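Local coordinates for protein phosphoacetylglucosamine mutase (Aspergillus lentulus, PDB 5O9X) that interconverts N-acetylglucosamine 6-phosphate and N-acetylglucosamine 1-phosphate, a phosphomutase reaction that probably passes through a bisphosphorylated sugar intermediate, at residues Glu91-Leu99 against Val110-Ile118; Ile309-Asp319 against Leu434-Lys442. The protein carries 1 engineered substitution. All coordinates share one frame; numbering follows the deposited sequence.

Contact 1: residues Glu91-Leu99 against Val110-Ile118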
loop_
_atom_site.group_PDB
_atom_site.type_symbol
_atom_site.label_atom_id
_atom_site.label_comp_id
_atom_site.label_asym_id
_atom_site.label_seq_id
_atom_site.Cartn_x
_atom_site.Cartn_y
_atom_site.Cartn_z
ATOM N N GLU A 91 7.283 -8.506 -14.878
ATOM C CA GLU A 91 8.093 -9.537 -15.570
ATOM C C GLU A 91 9.358 -9.912 -14.740
ATOM O O GLU A 91 9.925 -11.011 -14.814
ATOM C CB GLU A 91 8.420 -8.977 -16.974
ATOM C CG GLU A 91 9.399 -9.773 -17.847
ATOM C CD GLU A 91 8.739 -10.602 -18.977
ATOM O OE1 GLU A 91 7.569 -10.318 -19.353
ATOM O OE2 GLU A 91 9.399 -11.543 -19.510
ATOM N N TRP A 92 9.798 -8.960 -13.929
ATOM C CA TRP A 92 10.973 -9.119 -13.128
ATOM C C TRP A 92 10.712 -9.862 -11.822
ATOM O O TRP A 92 11.664 -10.322 -11.182
ATOM C CB TRP A 92 11.579 -7.739 -12.862
ATOM C CG TRP A 92 12.442 -7.215 -14.012
ATOM C CD1 TRP A 92 12.036 -6.796 -15.295
ATOM C CD2 TRP A 92 13.852 -7.022 -13.970
ATOM N NE1 TRP A 92 13.157 -6.423 -16.046
ATOM C CE2 TRP A 92 14.264 -6.519 -15.255
ATOM C CE3 TRP A 92 14.827 -7.248 -12.990
ATOM C CZ2 TRP A 92 15.602 -6.194 -15.537
ATOM C CZ3 TRP A 92 16.151 -6.930 -13.283
ATOM C CH2 TRP A 92 16.520 -6.424 -14.551
ATOM N N GLU A 93 9.445 -10.083 -11.454
ATOM C CA GLU A 93 9.181 -10.934 -10.265
ATOM C C GLU A 93 9.676 -12.375 -10.526
ATOM O O GLU A 93 10.250 -12.990 -9.620
ATOM C CB GLU A 93 7.697 -10.921 -9.878
ATOM C CG GLU A 93 7.134 -9.501 -9.717
ATOM C CD GLU A 93 5.658 -9.497 -9.436
ATOM O OE1 GLU A 93 5.012 -10.569 -9.594
ATOM O OE2 GLU A 93 5.170 -8.438 -9.008
ATOM N N ALA A 94 9.476 -12.901 -11.758
ATOM C CA ALA A 94 10.066 -14.212 -12.126
ATOM C C ALA A 94 11.571 -14.287 -11.992
ATOM O O ALA A 94 12.104 -15.332 -11.564
ATOM C CB ALA A 94 9.672 -14.663 -13.548
ATOM N N TYR A 95 12.273 -13.246 -12.411
ATOM C CA TYR A 95 13.721 -13.245 -12.236
ATOM C C TYR A 95 14.090 -13.284 -10.728
ATOM O O TYR A 95 15.013 -14.008 -10.312
ATOM C CB TYR A 95 14.333 -12.005 -12.840
ATOM C CG TYR A 95 13.993 -11.752 -14.293
ATOM C CD1 TYR A 95 13.882 -12.820 -15.222
ATOM C CD2 TYR A 95 13.865 -10.444 -14.765
ATOM C CE1 TYR A 95 13.586 -12.578 -16.561
ATOM C CE2 TYR A 95 13.589 -10.187 -16.110
ATOM C CZ TYR A 95 13.465 -11.252 -17.003
ATOM O OH TYR A 95 13.156 -10.981 -18.311
ATOM N N ALA A 96 13.369 -12.484 -9.916
ATOM C CA ALA A 96 13.692 -12.475 -8.469
ATOM C C ALA A 96 13.532 -13.859 -7.923
ATOM O O ALA A 96 14.330 -14.303 -7.113
ATOM C CB ALA A 96 12.778 -11.516 -7.752
ATOM N N THR A 97 12.436 -14.525 -8.330
ATOM C CA THR A 97 12.071 -15.824 -7.788
ATOM C C THR A 97 13.081 -16.889 -8.241
ATOM O O THR A 97 13.379 -17.838 -7.498
ATOM C CB THR A 97 10.641 -16.174 -8.245
ATOM O OG1 THR A 97 9.761 -15.164 -7.796
ATOM C CG2 THR A 97 10.153 -17.531 -7.771
ATOM N N LYS A 98 13.674 -16.689 -9.431
ATOM C CA LYS A 98 14.686 -17.651 -9.901
ATOM C C LYS A 98 15.940 -17.481 -9.039
ATOM O O LYS A 98 16.515 -18.459 -8.591
ATOM C CB LYS A 98 14.960 -17.377 -11.379
ATOM C CG LYS A 98 15.985 -18.305 -12.028
ATOM C CD LYS A 98 16.570 -17.651 -13.283
ATOM C CE LYS A 98 15.638 -17.738 -14.491
ATOM N NZ LYS A 98 15.924 -18.989 -15.243
ATOM N N LEU A 99 16.369 -16.242 -8.785
ATOM C CA LEU A 99 17.530 -16.063 -7.945
ATOM C C LEU A 99 17.278 -16.589 -6.526
ATOM O O LEU A 99 18.153 -17.234 -5.926
ATOM C CB LEU A 99 18.001 -14.598 -7.893
ATOM C CG LEU A 99 18.732 -14.041 -9.100
ATOM C CD1 LEU A 99 18.695 -12.512 -9.088
ATOM C CD2 LEU A 99 20.182 -14.569 -9.106
ATOM N N VAL A 110 23.261 -18.583 -12.081
ATOM C CA VAL A 110 21.948 -17.997 -12.302
ATOM C C VAL A 110 22.082 -16.516 -12.621
ATOM O O VAL A 110 21.450 -16.033 -13.551
ATOM C CB VAL A 110 20.993 -18.320 -11.137
ATOM C CG1 VAL A 110 19.664 -17.603 -11.300
ATOM C CG2 VAL A 110 20.768 -19.834 -11.086
ATOM N N TYR A 111 22.950 -15.804 -11.887
ATOM C CA TYR A 111 23.230 -14.374 -12.152
ATOM C C TYR A 111 23.661 -14.139 -13.620
ATOM O O TYR A 111 23.076 -13.296 -14.323
ATOM C CB TYR A 111 24.311 -13.880 -11.198
ATOM C CG TYR A 111 24.554 -12.374 -11.122
ATOM C CD1 TYR A 111 25.781 -11.806 -11.583
ATOM C CD2 TYR A 111 23.613 -11.505 -10.510
ATOM C CE1 TYR A 111 26.034 -10.431 -11.464
ATOM C CE2 TYR A 111 23.877 -10.138 -10.388
ATOM C CZ TYR A 111 25.064 -9.600 -10.871
ATOM O OH TYR A 111 25.301 -8.257 -10.746
ATOM N N ASP A 112 24.678 -14.872 -14.089
ATOM C CA ASP A 112 25.118 -14.760 -15.511
ATOM C C ASP A 112 24.048 -15.172 -16.515
ATOM O O ASP A 112 23.870 -14.515 -17.562
ATOM C CB ASP A 112 26.421 -15.530 -15.766
ATOM C CG ASP A 112 27.637 -14.787 -15.241
ATOM O OD1 ASP A 112 27.759 -13.555 -15.536
ATOM O OD2 ASP A 112 28.454 -15.439 -14.531
ATOM N N GLU A 113 23.289 -16.217 -16.166
ATOM C CA GLU A 113 22.193 -16.673 -16.997
ATOM C C GLU A 113 21.231 -15.488 -17.171
ATOM O O GLU A 113 20.795 -15.167 -18.297
ATOM C CB GLU A 113 21.552 -17.848 -16.287
ATOM C CG GLU A 113 20.548 -18.684 -17.033
ATOM C CD GLU A 113 19.844 -19.679 -16.102
ATOM O OE1 GLU A 113 20.516 -20.383 -15.281
ATOM O OE2 GLU A 113 18.602 -19.744 -16.189
ATOM N N LEU A 114 20.988 -14.759 -16.066
ATOM C CA LEU A 114 20.114 -13.590 -16.117
ATOM C C LEU A 114 20.659 -12.446 -16.909
ATOM O O LEU A 114 19.873 -11.769 -17.621
ATOM C CB LEU A 114 19.652 -13.135 -14.715
ATOM C CG LEU A 114 18.549 -13.988 -14.117
ATOM C CD1 LEU A 114 18.289 -13.632 -12.632
ATOM C CD2 LEU A 114 17.262 -13.906 -14.923
ATOM N N VAL A 115 21.961 -12.188 -16.812
ATOM C CA VAL A 115 22.469 -11.056 -17.592
ATOM C C VAL A 115 22.264 -11.260 -19.128
ATOM O O VAL A 115 21.918 -10.303 -19.840
ATOM C CB VAL A 115 23.894 -10.561 -17.181
ATOM C CG1 VAL A 115 24.341 -11.086 -15.835
ATOM C CG2 VAL A 115 24.972 -10.781 -18.238
ATOM N N LYS A 116 22.425 -12.514 -19.582
ATOM C CA LYS A 116 22.175 -12.951 -20.988
ATOM C C LYS A 116 20.726 -12.816 -21.365
ATOM O O LYS A 116 20.416 -12.219 -22.397
ATOM C CB LYS A 116 22.599 -14.411 -21.234
ATOM C CG LYS A 116 24.004 -14.584 -21.801
ATOM C CD LYS A 116 24.664 -15.847 -21.227
ATOM C CE LYS A 116 26.183 -15.867 -21.400
ATOM N NZ LYS A 116 26.626 -16.675 -22.575
ATOM N N GLU A 117 19.837 -13.358 -20.525
ATOM C CA GLU A 117 18.435 -13.373 -20.836
ATOM C C GLU A 117 17.861 -11.928 -20.839
ATOM O O GLU A 117 17.142 -11.520 -21.765
ATOM C CB GLU A 117 17.701 -14.314 -19.878
ATOM C CG GLU A 117 16.172 -14.250 -20.004
ATOM C CD GLU A 117 15.409 -15.230 -19.100
ATOM O OE1 GLU A 117 16.033 -15.941 -18.238
ATOM O OE2 GLU A 117 14.158 -15.282 -19.259
ATOM N N ILE A 118 18.203 -11.146 -19.816
ATOM C CA ILE A 118 17.703 -9.769 -19.695
ATOM C C ILE A 118 18.439 -8.854 -20.746
ATOM O O ILE A 118 17.938 -7.779 -21.167
ATOM C CB ILE A 118 17.838 -9.222 -18.206
ATOM C CG1 ILE A 118 17.165 -10.180 -17.167
ATOM C CG2 ILE A 118 17.239 -7.819 -18.106
ATOM C CD1 ILE A 118 17.239 -9.705 -15.708
#
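K98 NZ donates to E113 OE2 across 2.9 Å, a salt bridge in which NZ comes at the oxygen almost end-on, in line with the C-O bond. The lysine leaves its helix with CG anti to the backbone N (chi1 -179°), then bends at its last two torsions, which brings the ammonium round to E113. Its side chain is a knob among V110, E113, L114 and E117: CD lies 3.7 Å from V110 CG1, while the end of the chain also has the carboxylate of E117 nearby, beyond salt-bridge range. A long aliphatic stem with a charged end suits this place, where apolar packing gives way to a partly exposed border. The two helices belong to the alpha/beta/alpha domain I of the phosphohexomutase family and pack as a nearly antiparallel pair, their local axes 160° apart. Deeper between them, L114 splits its branches: CD1 packs against L99 CG at 3.6 Å, and CD2 approaches the Y95 ring obliquely. I118 fits into the corner where the Y95 ring stands edge-on to W92. One methyl, I118 CD1, makes a CH-pi contact with a face of each, 3.9 Å from the Y95 centroid; the other branch, CG2, adds W92 CZ2 at 3.5 Å, which suits a beta-branched residue. W92 continues inward to L49 of helix 40-56 and a cation-pi contact with R53.

Contact 2: residues Ile309-Asp319 against Leu434-Lys442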
loop_
_atom_site.group_PDB
_atom_site.type_symbol
_atom_site.label_atom_id
_atom_site.label_comp_id
_atom_site.label_asym_id
_atom_site.label_seq_id
_atom_site.Cartn_x
_atom_site.Cartn_y
_atom_site.Cartn_z
ATOM N N ILE A 309 -12.366 6.376 1.920
ATOM C CA ILE A 309 -11.378 7.398 1.499
ATOM C C ILE A 309 -11.467 7.612 -0.021
ATOM O O ILE A 309 -11.495 8.751 -0.484
ATOM C CB ILE A 309 -9.909 7.023 1.946
ATOM C CG1 ILE A 309 -9.904 6.865 3.506
ATOM C CG2 ILE A 309 -8.938 8.154 1.535
ATOM C CD1 ILE A 309 -8.597 6.334 4.095
ATOM N N ALA A 310 -11.490 6.518 -0.789
ATOM C CA ALA A 310 -11.570 6.623 -2.267
ATOM C C ALA A 310 -12.812 7.485 -2.635
ATOM O O ALA A 310 -12.755 8.396 -3.500
ATOM C CB ALA A 310 -11.703 5.231 -2.846
ATOM N N THR A 311 -13.936 7.149 -2.040
ATOM C CA THR A 311 -15.192 7.843 -2.426
ATOM C C THR A 311 -15.219 9.317 -1.950
ATOM O O THR A 311 -15.747 10.198 -2.652
ATOM C CB THR A 311 -16.435 7.091 -1.932
ATOM O OG1 THR A 311 -16.364 6.857 -0.542
ATOM C CG2 THR A 311 -16.502 5.760 -2.655
ATOM N N LEU A 312 -14.653 9.553 -0.781
ATOM C CA LEU A 312 -14.446 10.908 -0.265
ATOM C C LEU A 312 -13.618 11.722 -1.294
ATOM O O LEU A 312 -13.992 12.837 -1.695
ATOM C CB LEU A 312 -13.763 10.867 1.143
ATOM C CG LEU A 312 -13.544 12.274 1.767
ATOM C CD1 LEU A 312 -14.896 12.885 2.184
ATOM C CD2 LEU A 312 -12.588 12.284 2.921
ATOM N N ALA A 313 -12.477 11.171 -1.705
ATOM C CA ALA A 313 -11.574 11.853 -2.667
ATOM C C ALA A 313 -12.217 12.028 -4.070
ATOM O O ALA A 313 -12.108 13.083 -4.658
ATOM C CB ALA A 313 -10.283 11.024 -2.815
ATOM N N ALA A 314 -12.894 10.968 -4.580
ATOM C CA ALA A 314 -13.587 11.089 -5.859
ATOM C C ALA A 314 -14.682 12.166 -5.830
ATOM O O ALA A 314 -14.820 12.928 -6.825
ATOM C CB ALA A 314 -14.134 9.737 -6.318
ATOM N N SER A 315 -15.434 12.279 -4.735
ATOM C CA SER A 315 -16.479 13.313 -4.624
ATOM C C SER A 315 -15.806 14.713 -4.612
ATOM O O SER A 315 -16.237 15.609 -5.329
ATOM C CB SER A 315 -17.222 13.085 -3.309
ATOM O OG SER A 315 -17.896 14.230 -2.875
ATOM N N PHE A 316 -14.819 14.920 -3.738
ATOM C CA PHE A 316 -14.151 16.213 -3.635
ATOM C C PHE A 316 -13.539 16.636 -4.983
ATOM O O PHE A 316 -13.761 17.734 -5.465
ATOM C CB PHE A 316 -13.047 16.156 -2.584
ATOM C CG PHE A 316 -12.461 17.504 -2.269
ATOM C CD1 PHE A 316 -13.307 18.571 -1.902
ATOM C CD2 PHE A 316 -11.096 17.708 -2.356
ATOM C CE1 PHE A 316 -12.749 19.830 -1.616
ATOM C CE2 PHE A 316 -10.527 18.938 -2.020
ATOM C CZ PHE A 316 -11.371 19.988 -1.637
ATOM N N ILE A 317 -12.761 15.775 -5.603
ATOM C CA ILE A 317 -12.139 16.103 -6.867
ATOM C C ILE A 317 -13.153 16.462 -7.986
ATOM O O ILE A 317 -12.921 17.393 -8.811
ATOM C CB ILE A 317 -11.090 15.037 -7.334
ATOM C CG1 ILE A 317 -9.941 14.982 -6.308
ATOM C CG2 ILE A 317 -10.604 15.316 -8.800
ATOM C CD1 ILE A 317 -9.037 13.726 -6.437
ATOM N N GLY A 318 -14.245 15.705 -8.051
ATOM C CA GLY A 318 -15.321 16.003 -8.960
ATOM C C GLY A 318 -15.946 17.345 -8.721
ATOM O O GLY A 318 -16.201 18.058 -9.703
ATOM N N ASP A 319 -16.216 17.702 -7.459
ATOM C CA ASP A 319 -16.746 19.029 -7.160
ATOM C C ASP A 319 -15.709 20.125 -7.508
ATOM O O ASP A 319 -16.110 21.186 -8.026
ATOM C CB ASP A 319 -17.132 19.171 -5.674
ATOM C CG ASP A 319 -18.320 18.288 -5.284
ATOM O OD1 ASP A 319 -19.071 17.734 -6.162
ATOM O OD2 ASP A 319 -18.541 18.235 -4.058
ATOM N N LEU A 434 -4.718 14.432 3.147
ATOM C CA LEU A 434 -5.782 14.555 2.144
ATOM C C LEU A 434 -7.183 14.494 2.754
ATOM O O LEU A 434 -8.015 15.411 2.532
ATOM C CB LEU A 434 -5.637 13.480 1.079
ATOM C CG LEU A 434 -6.766 13.324 0.016
ATOM C CD1 LEU A 434 -6.822 14.523 -0.885
ATOM C CD2 LEU A 434 -6.602 12.048 -0.781
ATOM N N VAL A 435 -7.431 13.480 3.541
ATOM C CA VAL A 435 -8.740 13.335 4.204
ATOM C C VAL A 435 -9.038 14.536 5.128
ATOM O O VAL A 435 -10.139 15.144 5.076
ATOM C CB VAL A 435 -8.788 12.050 5.042
ATOM C CG1 VAL A 435 -10.011 12.047 5.939
ATOM C CG2 VAL A 435 -8.826 10.822 4.100
ATOM N N GLU A 436 -8.033 14.925 5.882
ATOM C CA GLU A 436 -8.193 16.121 6.749
ATOM C C GLU A 436 -8.577 17.394 5.956
ATOM O O GLU A 436 -9.484 18.143 6.395
ATOM C CB GLU A 436 -6.934 16.370 7.609
ATOM C CG GLU A 436 -6.746 15.268 8.738
ATOM C CD GLU A 436 -7.971 15.146 9.660
ATOM O OE1 GLU A 436 -8.479 16.196 10.159
ATOM O OE2 GLU A 436 -8.468 14.011 9.876
ATOM N N ALA A 437 -7.861 17.632 4.833
ATOM C CA ALA A 437 -8.136 18.751 3.967
ATOM C C ALA A 437 -9.543 18.637 3.385
ATOM O O ALA A 437 -10.287 19.639 3.345
ATOM C CB ALA A 437 -7.097 18.812 2.821
ATOM N N ILE A 438 -9.932 17.435 2.933
ATOM C CA ILE A 438 -11.254 17.293 2.366
ATOM C C ILE A 438 -12.364 17.599 3.339
ATOM O O ILE A 438 -13.343 18.331 3.006
ATOM C CB ILE A 438 -11.483 15.913 1.686
ATOM C CG1 ILE A 438 -10.516 15.745 0.499
ATOM C CG2 ILE A 438 -12.971 15.874 1.164
ATOM C CD1 ILE A 438 -10.474 14.267 0.008
ATOM N N LEU A 439 -12.325 16.976 4.505
ATOM C CA LEU A 439 -13.363 17.254 5.537
ATOM C C LEU A 439 -13.388 18.725 5.898
ATOM O O LEU A 439 -14.487 19.271 6.166
ATOM C CB LEU A 439 -13.092 16.478 6.826
ATOM C CG LEU A 439 -13.204 14.955 6.542
ATOM C CD1 LEU A 439 -12.660 14.224 7.788
ATOM C CD2 LEU A 439 -14.618 14.449 6.143
ATOM N N ALA A 440 -12.204 19.369 5.943
ATOM C CA ALA A 440 -12.130 20.804 6.331
ATOM C C ALA A 440 -12.851 21.639 5.216
ATOM O O ALA A 440 -13.566 22.604 5.535
ATOM C CB ALA A 440 -10.674 21.281 6.448
ATOM N N HIS A 441 -12.613 21.306 3.926
ATOM C CA HIS A 441 -13.263 22.034 2.851
ATOM C C HIS A 441 -14.787 21.804 2.773
ATOM O O HIS A 441 -15.568 22.756 2.606
ATOM C CB HIS A 441 -12.659 21.677 1.495
ATOM C CG HIS A 441 -11.360 22.369 1.224
ATOM N ND1 HIS A 441 -11.304 23.578 0.561
ATOM C CD2 HIS A 441 -10.081 22.053 1.556
ATOM C CE1 HIS A 441 -10.036 23.955 0.457
ATOM N NE2 HIS A 441 -9.279 23.062 1.067
ATOM N N LYS A 442 -15.198 20.552 2.912
ATOM C CA LYS A 442 -16.628 20.214 2.875
ATOM C C LYS A 442 -17.349 20.722 4.120
ATOM O O LYS A 442 -18.577 20.958 4.076
ATOM C CB LYS A 442 -16.840 18.666 2.730
ATOM C CG LYS A 442 -16.415 18.098 1.331
ATOM C CD LYS A 442 -16.742 16.556 1.369
ATOM C CE LYS A 442 -16.620 15.786 0.049
ATOM N NZ LYS A 442 -17.587 16.321 -0.967
HETATM O O HOH W 1 -16.831 18.805 -2.264
#
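L312 pushes its isobutyl group as a knob into a hole formed by V435, I438, L439 and K442, and K442 in turn sits among L312, S315, F316 and D319. This reciprocal knobs-into-holes packing joins helices 306-324 and 428-442 of domain III, whose local axes cross at 52°, 10.3 Å apart.

Apolar contacts make up most of the interface. L312 and I438 meet tip to tip, L312 CG lying 3.7 Å from I438 CG2, and both residues have the branched bulk needed to bridge the helices. I438 CD1 slips in beside the backbone of A313, whose small methyl lets it come within 3.8 Å of A313 CA. Nearer the start of 309-319, the two CG2 methyls of I309 and V435 touch, and W449 packs on both residues.

The aromatic contacts centre on F316, whose CG stands anti to the backbone N (chi1 -171°), carrying the ring across to I438 and H441. F316 CD2 comes 3.5 Å from I438 CG1, and F316 CZ lies over a face of the H441 ring, the two planes at 47°. H441 NE2 is hydrogen-bonded to the carbonyl O of V202, at the end of helix 188-202, far away in sequence.

Polar contacts gather on K442, whose long stem passes L312 before a bend at chi4 turns its ammonium to S315. D319 OD1 pairs with R322, and D319 OD2 makes a long salt bridge with K442 NZ (3.8 Å). A water also links them: its O accepts from K442 NZ at 2.9 Å and donates to D319 OD2, while K442 NZ itself donates to S315 OG at 2.8 Å.

Contacts 1 and 2 join helices in different domains of one chain and lie on opposite sides of its centre, with their own centres about 43 Å apart. Their nearest atoms remain about 23 Å from each other, so the two interfaces do not touch. Contact 1 pairs neighbouring helices, with ten residues between its segments, whereas contact 2 brings together segments separated by 114 residues and lies within domain III. The bound glucose 1,6-bisphosphate occupies a pocket made by residues spread along the chain from 29 to 514. Contact 2 is not in direct touch with it: the side chain of I309 is about 13 Å from the ligand.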